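Local coordinates for protein CBIX (Paracoccus pantotrophus, PDB 4CCS) that probably inserts ferrous iron into sirohydrochlorin, the terminal chelatase step of siroheme biosynthesis in denitrifying bacteria, at residues F63-W68 and R133-A138; V124-S129 and C155-E160. All blocks are in the same frame, centred on the assembly; numbering follows the deposited sequence.

How the contacts relate
Contact 1 (63-68 with 133-138) and contact 2 (124-129 with 155-160) have centres about 11 Å apart and both border the start of helix 134-146, which belongs to contact 1 and packs on contact 2. That helix is the crossover between strands 121-126 and 152-157, which contact 2 pairs; contact 1 sets its first turn against a loop that follows strand 57-61 of the other parallel sheet. Between the two, Pro135 CG lies 3.7 Å from Ser129 CB, Ser136 CB meets Phe157 CZ at 3.6 Å, and Ser136 OG is hydrogen-bonded to Glu160 OE1. Contact 2 also carries His127, at the end of a strand where chelatases of this clan commonly place a metal-handling histidine; such a role here is inferred.

Contact 1 of 2, residues F63-W68 and R133-A138; sequences FMATGW and RAPSEA
Ala65 CB projects at the first turn of helix 134-146 and carries the apolar part of this small contact. It meets Ala134 CB at 3.8 Å, methyl to methyl, and lies 4.1 Å from both CG and CD of the Pro135 ring. The backbone N of Pro135 is nearly as near, 3.9 Å from Ala65 CB, so the methyl sits by the junction of the two helix residues. A second set of contacts joins backbone carbonyls to methyl groups: Thr66 O approaches Ala134 CB at 3.8 Å, and Met64 O reaches Ala138 CB, one turn further on, at a looser 4.3 Å. Ala134 CB is thus touched by both a methyl and a carbonyl oxygen. No hydrogen bond spans the two segments, which bury just 158 Å² together. Met64 turns its thioether away from the helix, toward Leu180 and Ala182. On the helix side, Ser132 OG bonds Ala134 N. Gly67 is the N-cap of helix 68-80, with its N bonded to Thr70 OG1. The contact therefore joins the loop between strand 57-61 and helix 68-80 to the start of helix 134-146, which connects strands 121-126 and 152-157.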
loop_
_atom_site.group_PDB
_atom_site.type_symbol
_atom_site.label_atom_id
_atom_site.label_comp_id
_atom_site.label_asym_id
_atom_site.label_seq_id
_atom_site.Cartn_x
_atom_site.Cartn_y
_atom_site.Cartn_z
ATOM N N PHE A 63 -5.307 1.525 2.794
ATOM C CA PHE A 63 -4.680 1.238 4.089
ATOM C C PHE A 63 -3.969 -0.114 4.017
ATOM O O PHE A 63 -4.330 -0.933 3.171
ATOM C CB PHE A 63 -5.713 1.282 5.229
ATOM C CG PHE A 63 -6.590 2.522 5.335
ATOM C CD1 PHE A 63 -6.241 3.707 4.686
ATOM C CD2 PHE A 63 -7.730 2.521 6.137
ATOM C CE1 PHE A 63 -7.046 4.852 4.795
ATOM C CE2 PHE A 63 -8.536 3.662 6.240
ATOM C CZ PHE A 63 -8.187 4.820 5.573
ATOM N N MET A 64 -2.953 -0.340 4.879
ATOM C CA MET A 64 -2.172 -1.588 4.865
ATOM C C MET A 64 -2.818 -2.756 5.620
ATOM O O MET A 64 -2.440 -3.909 5.397
ATOM C CB MET A 64 -0.730 -1.354 5.372
ATOM C CG MET A 64 0.071 -0.335 4.552
ATOM S SD MET A 64 -0.100 -0.404 2.744
ATOM C CE MET A 64 0.639 -1.994 2.361
ATOM N N ALA A 65 -3.748 -2.465 6.531
ATOM C CA ALA A 65 -4.456 -3.494 7.312
ATOM C C ALA A 65 -5.773 -2.949 7.843
ATOM O O ALA A 65 -6.046 -1.754 7.721
ATOM C CB ALA A 65 -3.584 -3.979 8.476
ATOM N N THR A 66 -6.599 -3.847 8.400
ATOM C CA THR A 66 -7.869 -3.550 9.056
ATOM C C THR A 66 -7.501 -3.223 10.525
ATOM O O THR A 66 -6.463 -3.680 11.006
ATOM C CB THR A 66 -8.797 -4.780 8.888
ATOM O OG1 THR A 66 -9.028 -4.990 7.493
ATOM C CG2 THR A 66 -10.138 -4.638 9.601
ATOM N N GLY A 67 -8.320 -2.421 11.219
ATOM C CA GLY A 67 -8.074 -2.056 12.613
ATOM C C GLY A 67 -9.049 -0.986 13.093
ATOM O O GLY A 67 -10.132 -0.839 12.522
ATOM N N TRP A 68 -8.656 -0.234 14.137
ATOM C CA TRP A 68 -9.453 0.845 14.725
ATOM C C TRP A 68 -9.904 1.873 13.676
ATOM O O TRP A 68 -11.041 2.348 13.747
ATOM C CB TRP A 68 -8.693 1.532 15.875
ATOM C CG TRP A 68 -9.344 2.793 16.370
ATOM C CD1 TRP A 68 -10.394 2.891 17.236
ATOM C CD2 TRP A 68 -9.004 4.137 15.997
ATOM N NE1 TRP A 68 -10.720 4.214 17.440
ATOM C CE2 TRP A 68 -9.890 5.000 16.681
ATOM C CE3 TRP A 68 -8.034 4.698 15.150
ATOM C CZ2 TRP A 68 -9.826 6.393 16.552
ATOM C CZ3 TRP A 68 -7.972 6.077 15.022
ATOM C CH2 TRP A 68 -8.854 6.909 15.724
ATOM N N ARG A 133 -0.961 -5.341 15.736
ATOM C CA ARG A 133 -0.127 -6.427 15.221
ATOM C C ARG A 133 -0.486 -6.781 13.768
ATOM O O ARG A 133 0.286 -7.474 13.110
ATOM C CB ARG A 133 -0.235 -7.668 16.122
ATOM C CG ARG A 133 0.731 -7.639 17.302
ATOM C CD ARG A 133 0.515 -8.800 18.256
ATOM N NE ARG A 133 -0.586 -8.544 19.189
ATOM C CZ ARG A 133 -0.948 -9.364 20.172
ATOM N NH1 ARG A 133 -0.300 -10.506 20.369
ATOM N NH2 ARG A 133 -1.961 -9.047 20.968
ATOM N N ALA A 134 -1.646 -6.288 13.271
ATOM C CA ALA A 134 -2.156 -6.557 11.918
ATOM C C ALA A 134 -1.209 -6.126 10.748
ATOM O O ALA A 134 -1.010 -6.951 9.849
ATOM C CB ALA A 134 -3.542 -5.947 11.743
ATOM N N PRO A 135 -0.608 -4.895 10.751
ATOM C CA PRO A 135 0.304 -4.540 9.637
ATOM C C PRO A 135 1.551 -5.424 9.516
ATOM O O PRO A 135 1.907 -5.821 8.402
ATOM C CB PRO A 135 0.675 -3.084 9.931
ATOM C CG PRO A 135 -0.478 -2.556 10.683
ATOM C CD PRO A 135 -0.919 -3.693 11.558
ATOM N N SER A 136 2.221 -5.739 10.642
ATOM C CA SER A 136 3.412 -6.595 10.569
ATOM C C SER A 136 3.071 -8.039 10.224
ATOM O O SER A 136 3.849 -8.682 9.522
ATOM C CB SER A 136 4.261 -6.505 11.832
ATOM O OG SER A 136 3.581 -7.007 12.969
ATOM N N GLU A 137 1.908 -8.546 10.679
ATOM C CA GLU A 137 1.494 -9.912 10.301
ATOM C C GLU A 137 1.248 -9.953 8.784
ATOM O O GLU A 137 1.684 -10.895 8.124
ATOM C CB GLU A 137 0.233 -10.375 11.061
ATOM C CG GLU A 137 0.464 -10.675 12.533
ATOM C CD GLU A 137 1.303 -11.900 12.845
ATOM O OE1 GLU A 137 0.747 -13.022 12.831
ATOM O OE2 GLU A 137 2.509 -11.734 13.141
ATOM N N ALA A 138 0.618 -8.893 8.235
ATOM C CA ALA A 138 0.355 -8.784 6.796
ATOM C C ALA A 138 1.655 -8.706 5.976
ATOM O O ALA A 138 1.733 -9.335 4.922
ATOM C CB ALA A 138 -0.540 -7.587 6.509
#

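Contact 2 of 2, residues V124-S129 and C155-E160; sequences VAAHGS and CGFIEE
Val124 and Cys155 open a parallel pairing of strands 121-126 and 152-157, the two strands of a right-handed beta-alpha-beta unit whose crossover is helix 134-146. Gly156 sits between two residues of the neighbouring strand: its N donates to Val124 O, and its O accepts from Ala126 N at 3.0 Å. On the face bearing Val124, Ala126, Cys155 and Phe157, Ala126 CB lies 4.0 Å from Phe157 CD1. Beyond the strands, His127 O takes two N-H groups. Glu159 N approaches it nearly along the C=O axis, while Ile158 N stands well above the carbonyl plane. The His127 ring and the Glu159 side chain run side by side, and Glu159 CG lies over one ring face, 3.6 Å from its centroid, in a CH-pi contact. Asp190 OD2 hydrogen-bonds His127 ND1, which would limit rotation of the ring.

Glu160 can be followed outward. Its CB lies 3.9 Å from Ser129 O; chi1 of 65° places CG between the backbone N and the carbonyl carbon, still beside Ser129 O at 4.1 Å. Glu160 CD comes to 3.5 Å from Ser129 O. At the tip the carboxylate divides its work: OE1 bonds Ser136 OG on the crossover helix, and OE2 accepts Ser129 N. An alanine here would probably leave Ser129 N and Ser136 OG without these acceptors and let the turn at Gly128 and Ser129 move more freely. The bond from Ser129 N to Glu160 OE2 measures 2.8 Å and meets the oxygen on its anti side, 30° out of the carboxylate plane.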
loop_
_atom_site.group_PDB
_atom_site.type_symbol
_atom_site.label_atom_id
_atom_site.label_comp_id
_atom_site.label_asym_id
_atom_site.label_seq_id
_atom_site.Cartn_x
_atom_site.Cartn_y
_atom_site.Cartn_z
ATOM N N VAL A 124 11.194 -6.936 2.545
ATOM C CA VAL A 124 9.911 -6.247 2.448
ATOM C C VAL A 124 9.982 -5.153 3.526
ATOM O O VAL A 124 10.076 -5.475 4.719
ATOM C CB VAL A 124 8.717 -7.218 2.663
ATOM C CG1 VAL A 124 7.395 -6.459 2.786
ATOM C CG2 VAL A 124 8.650 -8.271 1.551
ATOM N N ALA A 125 10.013 -3.876 3.104
ATOM C CA ALA A 125 10.078 -2.748 4.048
ATOM C C ALA A 125 8.698 -2.136 4.212
ATOM O O ALA A 125 8.057 -1.810 3.225
ATOM C CB ALA A 125 11.070 -1.702 3.547
ATOM N N ALA A 126 8.214 -2.000 5.452
ATOM C CA ALA A 126 6.875 -1.476 5.674
ATOM C C ALA A 126 6.816 -0.586 6.912
ATOM O O ALA A 126 7.725 -0.623 7.746
ATOM C CB ALA A 126 5.881 -2.638 5.796
ATOM N N HIS A 127 5.761 0.231 7.017
ATOM C CA HIS A 127 5.595 1.124 8.157
ATOM C C HIS A 127 5.451 0.333 9.454
ATOM O O HIS A 127 6.096 0.658 10.451
ATOM C CB HIS A 127 4.378 2.055 7.960
ATOM C CG HIS A 127 4.254 3.103 9.032
ATOM N ND1 HIS A 127 5.097 4.209 9.066
ATOM C CD2 HIS A 127 3.360 3.207 10.045
ATOM C CE1 HIS A 127 4.702 4.938 10.101
ATOM N NE2 HIS A 127 3.650 4.383 10.715
ATOM N N GLY A 128 4.619 -0.716 9.436
ATOM C CA GLY A 128 4.326 -1.490 10.631
ATOM C C GLY A 128 3.374 -0.646 11.494
ATOM O O GLY A 128 2.724 0.266 10.988
ATOM N N SER A 129 3.297 -0.939 12.794
ATOM C CA SER A 129 2.416 -0.207 13.713
ATOM C C SER A 129 2.846 -0.439 15.146
ATOM O O SER A 129 3.292 -1.537 15.488
ATOM C CB SER A 129 0.963 -0.657 13.541
ATOM O OG SER A 129 0.079 0.020 14.421
ATOM N N CYS A 155 11.346 -9.136 6.648
ATOM C CA CYS A 155 10.697 -7.836 6.787
ATOM C C CYS A 155 11.544 -6.915 7.636
ATOM O O CYS A 155 12.289 -7.372 8.502
ATOM C CB CYS A 155 9.314 -7.987 7.410
ATOM S SG CYS A 155 8.140 -8.935 6.413
ATOM N N GLY A 156 11.331 -5.604 7.448
ATOM C CA GLY A 156 11.928 -4.536 8.231
ATOM C C GLY A 156 10.842 -3.492 8.368
ATOM O O GLY A 156 10.140 -3.210 7.393
ATOM N N PHE A 157 10.701 -2.909 9.562
ATOM C CA PHE A 157 9.672 -1.926 9.826
ATOM C C PHE A 157 10.210 -0.579 10.318
ATOM O O PHE A 157 11.368 -0.462 10.748
ATOM C CB PHE A 157 8.631 -2.486 10.818
ATOM C CG PHE A 157 8.026 -3.795 10.361
ATOM C CD1 PHE A 157 6.976 -3.814 9.449
ATOM C CD2 PHE A 157 8.533 -5.007 10.812
ATOM C CE1 PHE A 157 6.428 -5.021 9.016
ATOM C CE2 PHE A 157 7.980 -6.218 10.375
ATOM C CZ PHE A 157 6.939 -6.217 9.472
ATOM N N ILE A 158 9.349 0.438 10.254
ATOM C CA ILE A 158 9.702 1.780 10.736
ATOM C C ILE A 158 9.234 1.929 12.200
ATOM O O ILE A 158 9.980 2.459 13.021
ATOM C CB ILE A 158 9.120 2.871 9.784
ATOM C CG1 ILE A 158 9.940 2.942 8.477
ATOM C CG2 ILE A 158 9.091 4.271 10.447
ATOM C CD1 ILE A 158 9.385 2.243 7.346
ATOM N N GLU A 159 8.018 1.443 12.520
ATOM C CA GLU A 159 7.402 1.591 13.843
ATOM C C GLU A 159 7.678 0.490 14.856
ATOM O O GLU A 159 7.407 0.686 16.044
ATOM C CB GLU A 159 5.881 1.757 13.706
ATOM C CG GLU A 159 5.462 3.081 13.110
ATOM C CD GLU A 159 5.763 4.299 13.960
ATOM O OE1 GLU A 159 5.343 4.327 15.140
ATOM O OE2 GLU A 159 6.432 5.220 13.442
ATOM N N GLU A 160 8.184 -0.658 14.417
ATOM C CA GLU A 160 8.363 -1.780 15.324
ATOM C C GLU A 160 9.530 -2.643 14.937
ATOM O O GLU A 160 10.048 -2.528 13.818
ATOM C CB GLU A 160 7.063 -2.610 15.367
ATOM C CG GLU A 160 6.724 -3.264 14.037
ATOM C CD GLU A 160 5.366 -3.925 13.983
ATOM O OE1 GLU A 160 5.181 -4.974 14.640
ATOM O OE2 GLU A 160 4.497 -3.413 13.243
#